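Local coordinates for mitogen-activated protein kinase, putative (Map kinase-like protein) (Leishmania major, PDB 3PG1) that probably binds ATP and phosphorylates serine and threonine residues of protein substrates, as a member of the MAP kinase family, at residues A[134-139]-A[222-227]; A[294-299]-A[318-323]; A[79-84]-A[350-355]. All coordinates share one frame; numbering follows the deposited sequence.

Contacts 1 and 2 lie close together in the helical C-lobe of the kinase, their centres about 11 Å apart, whereas contact 3 is in the N-lobe, its centre about 34 and 38 Å from theirs. Contact 1 is an all-buried helix pair and contact 2 a buried helix-to-loop packing; they join directly, because Tyr319 of contact 2 also lies against Ile136 and Met224 of contact 1. Contact 3 is only partly buried and joins helix 70-85 to the C-terminal helix 346-360. All three touch through apolar groups, but methionine, isoleucine and a phenylalanine edge meet in contact 1, one leucine methyl meets two aromatic rings in contact 2, and an arginine with polar partners borders contact 3.

Contact 1: residues A[134-139]-A[222-227]; sequences QHIQYF and CVMAEM
Ile136 and Met227 pack together in the helical core of the kinase C-lobe, where helix 133-152 (helix E of the protein kinase fold) runs nearly antiparallel to helix 214-229 (helix F). The segment axes come within 10.4 Å at an angle of 164°. Packing is closest at Met227. Its CB lies 3.9 Å from CG1 of Ile136 as the two side chains pass in opposite directions, and the Ile136 methyl CD1 reaches on to 3.7 Å from the Met227 backbone O. A flexible, unbranched methionine suits this place because it can fold to fit between a branched isoleucine and a ring. Its contact with Phe139 is a Met-aromatic one, the sulfur approaching the ring edge near its plane, with SD 3.7 Å from CD2. Ile124 and Met140 also touch Met227. Toward Met224 the fit is looser, CG meeting Ile136 CG2 at 4.4 Å, and Tyr319 and Ile297 help to enclose this methionine. Gln134 and His135, exposed to solvent, suit their place as polar residues, while Gln137, pointing away, lies against Tyr319 and Leu323. A bend at the last torsion of Met227 (chi3 -76°) turns its methyl CE back to lie 4.0 Å from Ile136 CG2.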
loop_
_atom_site.group_PDB
_atom_site.type_symbol
_atom_site.label_atom_id
_atom_site.label_comp_id
_atom_site.label_asym_id
_atom_site.label_seq_id
_atom_site.Cartn_x
_atom_site.Cartn_y
_atom_site.Cartn_z
ATOM N N GLN A 134 7.501 -21.054 8.271
ATOM C CA GLN A 134 6.109 -21.012 8.767
ATOM C C GLN A 134 5.630 -19.553 8.866
ATOM O O GLN A 134 4.487 -19.268 8.522
ATOM C CB GLN A 134 5.954 -21.735 10.135
ATOM C CG GLN A 134 6.111 -23.260 10.048
ATOM C CD GLN A 134 7.543 -23.788 9.878
ATOM O OE1 GLN A 134 8.554 -23.072 10.032
ATOM N NE2 GLN A 134 7.653 -25.073 9.552
ATOM N N HIS A 135 6.512 -18.637 9.312
ATOM C CA HIS A 135 6.174 -17.214 9.432
ATOM C C HIS A 135 5.941 -16.655 8.043
ATOM O O HIS A 135 5.002 -15.879 7.843
ATOM C CB HIS A 135 7.310 -16.407 10.102
ATOM C CG HIS A 135 7.472 -16.630 11.566
ATOM N ND1 HIS A 135 8.733 -16.811 12.132
ATOM C CD2 HIS A 135 6.538 -16.715 12.539
ATOM C CE1 HIS A 135 8.524 -16.982 13.422
ATOM N NE2 HIS A 135 7.216 -16.933 13.717
ATOM N N ILE A 136 6.801 -17.037 7.073
ATOM C CA ILE A 136 6.680 -16.532 5.673
ATOM C C ILE A 136 5.346 -16.941 5.062
ATOM O O ILE A 136 4.722 -16.134 4.367
ATOM C CB ILE A 136 7.888 -16.920 4.764
ATOM C CG1 ILE A 136 9.210 -16.365 5.365
ATOM C CG2 ILE A 136 7.689 -16.417 3.275
ATOM C CD1 ILE A 136 10.532 -16.919 4.772
ATOM N N GLN A 137 4.954 -18.203 5.241
ATOM C CA GLN A 137 3.713 -18.704 4.661
ATOM C C GLN A 137 2.523 -17.930 5.244
ATOM O O GLN A 137 1.602 -17.514 4.524
ATOM C CB GLN A 137 3.594 -20.222 4.918
ATOM C CG GLN A 137 2.351 -20.830 4.257
ATOM C CD GLN A 137 1.827 -22.072 4.962
ATOM O OE1 GLN A 137 1.309 -22.994 4.333
ATOM N NE2 GLN A 137 1.962 -22.138 6.267
ATOM N N TYR A 138 2.554 -17.733 6.569
ATOM C CA TYR A 138 1.475 -17.029 7.269
ATOM C C TYR A 138 1.360 -15.573 6.799
ATOM O O TYR A 138 0.264 -15.132 6.442
ATOM C CB TYR A 138 1.692 -17.115 8.793
ATOM C CG TYR A 138 0.521 -16.552 9.558
ATOM C CD1 TYR A 138 -0.644 -17.293 9.734
ATOM C CD2 TYR A 138 0.572 -15.273 10.110
ATOM C CE1 TYR A 138 -1.713 -16.792 10.475
ATOM C CE2 TYR A 138 -0.488 -14.767 10.861
ATOM C CZ TYR A 138 -1.628 -15.529 11.034
ATOM O OH TYR A 138 -2.712 -15.019 11.684
ATOM N N PHE A 139 2.470 -14.825 6.836
ATOM C CA PHE A 139 2.511 -13.425 6.387
ATOM C C PHE A 139 2.039 -13.290 4.956
ATOM O O PHE A 139 1.234 -12.409 4.653
ATOM C CB PHE A 139 3.958 -12.829 6.499
ATOM C CG PHE A 139 4.521 -12.608 7.892
ATOM C CD1 PHE A 139 3.683 -12.376 8.976
ATOM C CD2 PHE A 139 5.890 -12.659 8.123
ATOM C CE1 PHE A 139 4.210 -12.199 10.268
ATOM C CE2 PHE A 139 6.413 -12.478 9.412
ATOM C CZ PHE A 139 5.573 -12.239 10.470
ATOM N N CYS A 222 8.180 -10.084 -4.901
ATOM C CA CYS A 222 9.430 -9.447 -4.451
ATOM C C CYS A 222 9.495 -9.517 -2.930
ATOM O O CYS A 222 10.531 -9.848 -2.390
ATOM C CB CYS A 222 9.504 -7.999 -4.933
ATOM S SG CYS A 222 9.804 -7.845 -6.713
ATOM N N VAL A 223 8.379 -9.213 -2.250
ATOM C CA VAL A 223 8.312 -9.258 -0.778
ATOM C C VAL A 223 8.553 -10.682 -0.272
ATOM O O VAL A 223 9.360 -10.875 0.635
ATOM C CB VAL A 223 6.992 -8.643 -0.240
ATOM C CG1 VAL A 223 6.798 -8.944 1.270
ATOM C CG2 VAL A 223 6.968 -7.132 -0.494
ATOM N N MET A 224 7.926 -11.675 -0.926
ATOM C CA MET A 224 8.075 -13.093 -0.552
ATOM C C MET A 224 9.565 -13.513 -0.615
ATOM O O MET A 224 10.087 -14.014 0.371
ATOM C CB MET A 224 7.227 -13.977 -1.469
ATOM C CG MET A 224 7.224 -15.420 -1.020
ATOM S SD MET A 224 5.906 -16.382 -1.749
ATOM C CE MET A 224 6.463 -18.058 -1.256
ATOM N N ALA A 225 10.235 -13.300 -1.762
ATOM C CA ALA A 225 11.681 -13.627 -1.928
ATOM C C ALA A 225 12.547 -12.899 -0.890
ATOM O O ALA A 225 13.498 -13.468 -0.325
ATOM C CB ALA A 225 12.139 -13.262 -3.345
ATOM N N GLU A 226 12.169 -11.665 -0.573
ATOM C CA GLU A 226 12.913 -10.859 0.377
ATOM C C GLU A 226 12.819 -11.417 1.792
ATOM O O GLU A 226 13.778 -11.303 2.547
ATOM C CB GLU A 226 12.443 -9.408 0.347
ATOM C CG GLU A 226 13.345 -8.469 1.161
ATOM C CD GLU A 226 13.028 -6.997 0.986
ATOM O OE1 GLU A 226 12.411 -6.612 -0.037
ATOM O OE2 GLU A 226 13.366 -6.226 1.903
ATOM N N MET A 227 11.678 -12.019 2.157
ATOM C CA MET A 227 11.565 -12.578 3.507
ATOM C C MET A 227 12.458 -13.807 3.636
ATOM O O MET A 227 12.928 -14.092 4.730
ATOM C CB MET A 227 10.099 -12.940 3.832
ATOM C CG MET A 227 9.280 -11.740 4.274
ATOM S SD MET A 227 7.653 -12.172 4.943
ATOM C CE MET A 227 6.833 -12.516 3.483
#

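Contact 2: residues A[294-299]-A[318-323]; sequences LDLIAK and PYFESL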
loop_
_atom_site.group_PDB
_atom_site.type_symbol
_atom_site.label_atom_id
_atom_site.label_comp_id
_atom_site.label_asym_id
_atom_site.label_seq_id
_atom_site.Cartn_x
_atom_site.Cartn_y
_atom_site.Cartn_z
ATOM N N LEU A 294 9.212 -21.978 -4.128
ATOM C CA LEU A 294 9.882 -21.456 -5.326
ATOM C C LEU A 294 8.954 -21.397 -6.527
ATOM O O LEU A 294 9.055 -20.464 -7.307
ATOM C CB LEU A 294 11.110 -22.286 -5.713
ATOM C CG LEU A 294 12.362 -22.047 -4.903
ATOM C CD1 LEU A 294 13.409 -23.109 -5.253
ATOM C CD2 LEU A 294 12.894 -20.627 -5.122
ATOM N N ASP A 295 8.137 -22.446 -6.700
ATOM C CA ASP A 295 7.156 -22.582 -7.760
ATOM C C ASP A 295 6.191 -21.390 -7.704
ATOM O O ASP A 295 5.946 -20.760 -8.725
ATOM C CB ASP A 295 6.396 -23.907 -7.632
ATOM C CG ASP A 295 5.416 -24.085 -8.773
ATOM O OD1 ASP A 295 5.874 -24.351 -9.911
ATOM O OD2 ASP A 295 4.211 -23.809 -8.568
ATOM N N LEU A 296 5.694 -21.040 -6.503
ATOM C CA LEU A 296 4.809 -19.880 -6.396
ATOM C C LEU A 296 5.553 -18.557 -6.683
ATOM O O LEU A 296 5.074 -17.744 -7.474
ATOM C CB LEU A 296 4.127 -19.841 -5.013
ATOM C CG LEU A 296 3.307 -18.557 -4.724
ATOM C CD1 LEU A 296 2.148 -18.364 -5.801
ATOM C CD2 LEU A 296 2.730 -18.608 -3.276
ATOM N N ILE A 297 6.733 -18.356 -6.091
ATOM C CA ILE A 297 7.519 -17.129 -6.353
ATOM C C ILE A 297 7.727 -16.948 -7.848
ATOM O O ILE A 297 7.547 -15.845 -8.351
ATOM C CB ILE A 297 8.901 -17.176 -5.624
ATOM C CG1 ILE A 297 8.716 -17.056 -4.120
ATOM C CG2 ILE A 297 9.865 -16.068 -6.159
ATOM C CD1 ILE A 297 10.002 -17.458 -3.293
ATOM N N ALA A 298 8.126 -18.013 -8.554
ATOM C CA ALA A 298 8.392 -17.922 -10.027
ATOM C C ALA A 298 7.102 -17.512 -10.781
ATOM O O ALA A 298 7.158 -16.754 -11.740
ATOM C CB ALA A 298 8.881 -19.281 -10.543
ATOM N N LYS A 299 5.952 -17.986 -10.320
ATOM C CA LYS A 299 4.656 -17.603 -10.938
ATOM C C LYS A 299 4.224 -16.188 -10.661
ATOM O O LYS A 299 3.580 -15.570 -11.496
ATOM C CB LYS A 299 3.590 -18.604 -10.570
ATOM C CG LYS A 299 3.868 -19.951 -11.280
ATOM C CD LYS A 299 3.080 -21.114 -10.680
ATOM C CE LYS A 299 3.462 -22.369 -11.476
ATOM N NZ LYS A 299 2.863 -23.611 -10.877
ATOM N N PRO A 318 -0.785 -24.771 -3.841
ATOM C CA PRO A 318 -0.458 -25.714 -2.745
ATOM C C PRO A 318 0.464 -25.160 -1.650
ATOM O O PRO A 318 0.405 -25.650 -0.534
ATOM C CB PRO A 318 0.202 -26.913 -3.453
ATOM C CG PRO A 318 -0.130 -26.761 -4.893
ATOM C CD PRO A 318 -0.506 -25.340 -5.180
ATOM N N TYR A 319 1.221 -24.086 -1.925
ATOM C CA TYR A 319 2.045 -23.403 -0.921
ATOM C C TYR A 319 1.227 -23.011 0.329
ATOM O O TYR A 319 1.741 -23.069 1.444
ATOM C CB TYR A 319 2.717 -22.160 -1.534
ATOM C CG TYR A 319 3.535 -21.357 -0.536
ATOM C CD1 TYR A 319 4.720 -21.874 0.005
ATOM C CD2 TYR A 319 3.080 -20.127 -0.059
ATOM C CE1 TYR A 319 5.436 -21.177 0.973
ATOM C CE2 TYR A 319 3.828 -19.385 0.857
ATOM C CZ TYR A 319 5.001 -19.922 1.379
ATOM O OH TYR A 319 5.756 -19.195 2.259
ATOM N N PHE A 320 -0.041 -22.607 0.130
ATOM C CA PHE A 320 -0.933 -22.209 1.239
ATOM C C PHE A 320 -1.867 -23.295 1.667
ATOM O O PHE A 320 -2.751 -23.016 2.468
ATOM C CB PHE A 320 -1.788 -20.983 0.823
ATOM C CG PHE A 320 -0.929 -19.779 0.559
ATOM C CD1 PHE A 320 -0.821 -19.253 -0.724
ATOM C CD2 PHE A 320 -0.183 -19.199 1.586
ATOM C CE1 PHE A 320 -0.028 -18.134 -0.970
ATOM C CE2 PHE A 320 0.589 -18.062 1.353
ATOM C CZ PHE A 320 0.675 -17.537 0.070
ATOM N N GLU A 321 -1.689 -24.529 1.175
ATOM C CA GLU A 321 -2.609 -25.647 1.502
ATOM C C GLU A 321 -3.003 -25.771 2.962
ATOM O O GLU A 321 -4.195 -25.915 3.251
ATOM C CB GLU A 321 -2.101 -27.004 0.984
ATOM C CG GLU A 321 -3.210 -28.046 0.885
ATOM C CD GLU A 321 -2.837 -29.280 0.082
ATOM O OE1 GLU A 321 -2.664 -29.173 -1.159
ATOM O OE2 GLU A 321 -2.715 -30.361 0.704
ATOM N N SER A 322 -2.033 -25.690 3.878
ATOM C CA SER A 322 -2.295 -25.840 5.330
ATOM C C SER A 322 -3.060 -24.653 5.960
ATOM O O SER A 322 -3.522 -24.764 7.091
ATOM C CB SER A 322 -0.990 -26.084 6.097
ATOM O OG SER A 322 -0.157 -24.931 6.030
ATOM N N LEU A 323 -3.197 -23.537 5.231
ATOM C CA LEU A 323 -3.832 -22.330 5.764
ATOM C C LEU A 323 -5.102 -21.951 5.053
ATOM O O LEU A 323 -5.951 -21.266 5.633
ATOM C CB LEU A 323 -2.861 -21.141 5.619
ATOM C CG LEU A 323 -1.475 -21.200 6.350
ATOM C CD1 LEU A 323 -0.763 -19.850 6.200
ATOM C CD2 LEU A 323 -1.587 -21.511 7.852
#
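Helix 291-300, helix H of the kinase C-lobe, meets the short 3-10 turn 318-320 through one leucine methyl set against two aromatic rings. The methyl is CD2 of Leu296, 3.6 Å from CD2 of Tyr319 and also 3.6 Å from CE1 of Phe320, and the leucine side chain crosses each aromatic one at about a right angle. Leu296 holds CG anti to its own nitrogen (chi1 173°), which sends the branched end out from the helix to the rings. Leucine suits the place: it is long enough to span the gap and its forked end gives a compact methyl that can touch both rings at once. The two rings also pack on each other, CD2 of Tyr319 standing 3.4 Å above the plane of Phe320 and over its centre, so that an edge of the tyrosine covers one face of the phenylalanine. Together with His317, Pro318, Tyr319 and Phe320 spell the His-Pro-Tyr-Phe sequence, a form of the motif found near the end of many protein kinase domains. Its histidine ties turn to helix, with ND1 bonded to the Tyr319 N and NE2 to Asp295 OD2. That oxygen has a second partner one helical turn on, since Lys299 NZ makes a salt bridge to it at 2.7 Å, using the syn lone pair. The lysine and the imidazole probably help to stabilise the negative charge of Asp295. Beyond the contact, Phe320 continues onto helix 133-152, where its ring meets that of Tyr141 with the planes inclined at about 50°.

Contact 3: residues A[79-84]-A[350-355]; sequences EIRLLN and HKIFTA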
loop_
_atom_site.group_PDB
_atom_site.type_symbol
_atom_site.label_atom_id
_atom_site.label_comp_id
_atom_site.label_asym_id
_atom_site.label_seq_id
_atom_site.Cartn_x
_atom_site.Cartn_y
_atom_site.Cartn_z
ATOM N N GLU A 79 -8.633 9.868 -0.531
ATOM C CA GLU A 79 -7.873 9.066 0.431
ATOM C C GLU A 79 -8.798 8.579 1.556
ATOM O O GLU A 79 -8.699 7.446 2.010
ATOM C CB GLU A 79 -6.734 9.901 1.046
ATOM C CG GLU A 79 -5.636 10.299 0.072
ATOM C CD GLU A 79 -4.445 11.013 0.687
ATOM O OE1 GLU A 79 -4.391 11.139 1.934
ATOM O OE2 GLU A 79 -3.551 11.432 -0.082
ATOM N N ILE A 80 -9.701 9.454 1.994
ATOM C CA ILE A 80 -10.663 9.179 3.057
ATOM C C ILE A 80 -11.723 8.191 2.630
ATOM O O ILE A 80 -12.020 7.257 3.373
ATOM C CB ILE A 80 -11.208 10.536 3.623
ATOM C CG1 ILE A 80 -10.386 10.977 4.825
ATOM C CG2 ILE A 80 -12.718 10.557 3.929
ATOM C CD1 ILE A 80 -8.946 11.331 4.514
ATOM N N ARG A 81 -12.313 8.410 1.462
ATOM C CA ARG A 81 -13.339 7.520 0.913
ATOM C C ARG A 81 -12.794 6.091 0.750
ATOM O O ARG A 81 -13.500 5.142 1.073
ATOM C CB ARG A 81 -13.872 8.075 -0.428
ATOM C CG ARG A 81 -14.825 9.295 -0.235
ATOM C CD ARG A 81 -16.009 9.301 -1.189
ATOM N NE ARG A 81 -16.607 7.968 -1.266
ATOM C CZ ARG A 81 -16.836 7.311 -2.395
ATOM N NH1 ARG A 81 -16.612 7.893 -3.569
ATOM N NH2 ARG A 81 -17.328 6.082 -2.361
ATOM N N LEU A 82 -11.526 5.951 0.302
ATOM C CA LEU A 82 -10.870 4.652 0.125
ATOM C C LEU A 82 -10.650 3.961 1.438
ATOM O O LEU A 82 -10.920 2.763 1.529
ATOM C CB LEU A 82 -9.543 4.800 -0.622
ATOM C CG LEU A 82 -9.638 4.655 -2.117
ATOM C CD1 LEU A 82 -8.375 5.114 -2.786
ATOM C CD2 LEU A 82 -9.978 3.217 -2.493
ATOM N N LEU A 83 -10.221 4.719 2.486
ATOM C CA LEU A 83 -10.006 4.160 3.837
ATOM C C LEU A 83 -11.292 3.645 4.424
ATOM O O LEU A 83 -11.325 2.572 5.021
ATOM C CB LEU A 83 -9.423 5.208 4.783
ATOM C CG LEU A 83 -7.902 5.278 4.928
ATOM C CD1 LEU A 83 -7.526 6.397 5.907
ATOM C CD2 LEU A 83 -7.303 3.935 5.408
ATOM N N ASN A 84 -12.368 4.392 4.192
ATOM C CA ASN A 84 -13.700 4.120 4.703
ATOM C C ASN A 84 -14.496 3.094 3.917
ATOM O O ASN A 84 -15.536 2.636 4.390
ATOM C CB ASN A 84 -14.453 5.447 4.831
ATOM C CG ASN A 84 -15.444 5.488 5.955
ATOM O OD1 ASN A 84 -15.301 4.804 6.971
ATOM N ND2 ASN A 84 -16.498 6.265 5.771
ATOM N N HIS A 350 -17.459 18.984 0.859
ATOM C CA HIS A 350 -17.692 19.144 2.302
ATOM C C HIS A 350 -18.900 18.314 2.742
ATOM O O HIS A 350 -18.873 17.722 3.825
ATOM C CB HIS A 350 -17.924 20.626 2.651
ATOM C CG HIS A 350 -16.679 21.454 2.787
ATOM N ND1 HIS A 350 -16.724 22.722 3.334
ATOM C CD2 HIS A 350 -15.397 21.169 2.458
ATOM C CE1 HIS A 350 -15.478 23.167 3.319
ATOM N NE2 HIS A 350 -14.646 22.268 2.797
ATOM N N LYS A 351 -19.955 18.266 1.883
ATOM C CA LYS A 351 -21.171 17.468 2.080
ATOM C C LYS A 351 -20.807 15.978 2.057
ATOM O O LYS A 351 -21.334 15.219 2.870
ATOM C CB LYS A 351 -22.209 17.768 0.987
ATOM N N ILE A 352 -19.893 15.570 1.144
ATOM C CA ILE A 352 -19.419 14.177 1.040
ATOM C C ILE A 352 -18.634 13.803 2.306
ATOM O O ILE A 352 -18.821 12.698 2.798
ATOM C CB ILE A 352 -18.669 13.843 -0.289
ATOM C CG1 ILE A 352 -19.507 14.237 -1.533
ATOM C CG2 ILE A 352 -18.266 12.344 -0.357
ATOM C CD1 ILE A 352 -18.706 14.298 -2.855
ATOM N N PHE A 353 -17.821 14.736 2.870
ATOM C CA PHE A 353 -17.090 14.504 4.121
ATOM C C PHE A 353 -18.075 14.255 5.261
ATOM O O PHE A 353 -17.897 13.294 6.016
ATOM C CB PHE A 353 -16.144 15.667 4.471
ATOM C CG PHE A 353 -14.833 15.698 3.713
ATOM C CD1 PHE A 353 -14.603 16.650 2.725
ATOM C CD2 PHE A 353 -13.814 14.795 4.013
ATOM C CE1 PHE A 353 -13.385 16.691 2.042
ATOM C CE2 PHE A 353 -12.595 14.839 3.328
ATOM C CZ PHE A 353 -12.383 15.796 2.360
ATOM N N THR A 354 -19.149 15.079 5.337
ATOM C CA THR A 354 -20.227 14.952 6.325
ATOM C C THR A 354 -20.940 13.605 6.125
ATOM O O THR A 354 -21.199 12.907 7.108
ATOM C CB THR A 354 -21.180 16.164 6.263
ATOM O OG1 THR A 354 -20.413 17.370 6.264
ATOM C CG2 THR A 354 -22.163 16.198 7.425
ATOM N N ALA A 355 -21.191 13.222 4.850
ATOM C CA ALA A 355 -21.812 11.949 4.475
ATOM C C ALA A 355 -20.885 10.771 4.807
ATOM O O ALA A 355 -21.372 9.711 5.211
ATOM C CB ALA A 355 -22.151 11.946 2.992
#
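Phe353 and Ile80 give up the most surface here, with Ile352 close behind. The methyl CG2 of Ile80 sits 4.3 Å from CE2 of Phe353, a light touch that matches the 8.4 Å between their CA atoms. A flat, wide ring suits the site because it spans this gap and still packs on Cys73 and Leu77 of helix 70-85 and on Leu109 of the sheet; Leu109 also touches Ile80. Ile352, nearer the surface, turns its CG2 to the aliphatic part of Arg81, 3.9 Å from CD. With CG1 beside the backbone N (chi1 -53°), the other branch, CG2, stands anti to that nitrogen and points to the arginine. Arginine fits such a border position, offering methylenes to an apolar neighbour while its guanidinium group bonds through NH1 to His338 O and through NE makes a salt bridge with Glu356, which Asn84 ND2 also reaches. Glu79, one residue before Ile80, forms a long, weak ion pair with Lys52, consistent with the lysine-glutamate pair of protein kinases. Packing of helix 346-360 against helix 70-85, helix C of the N-lobe, is typical of MAP kinases, whose C-terminal extension returns to the N-lobe.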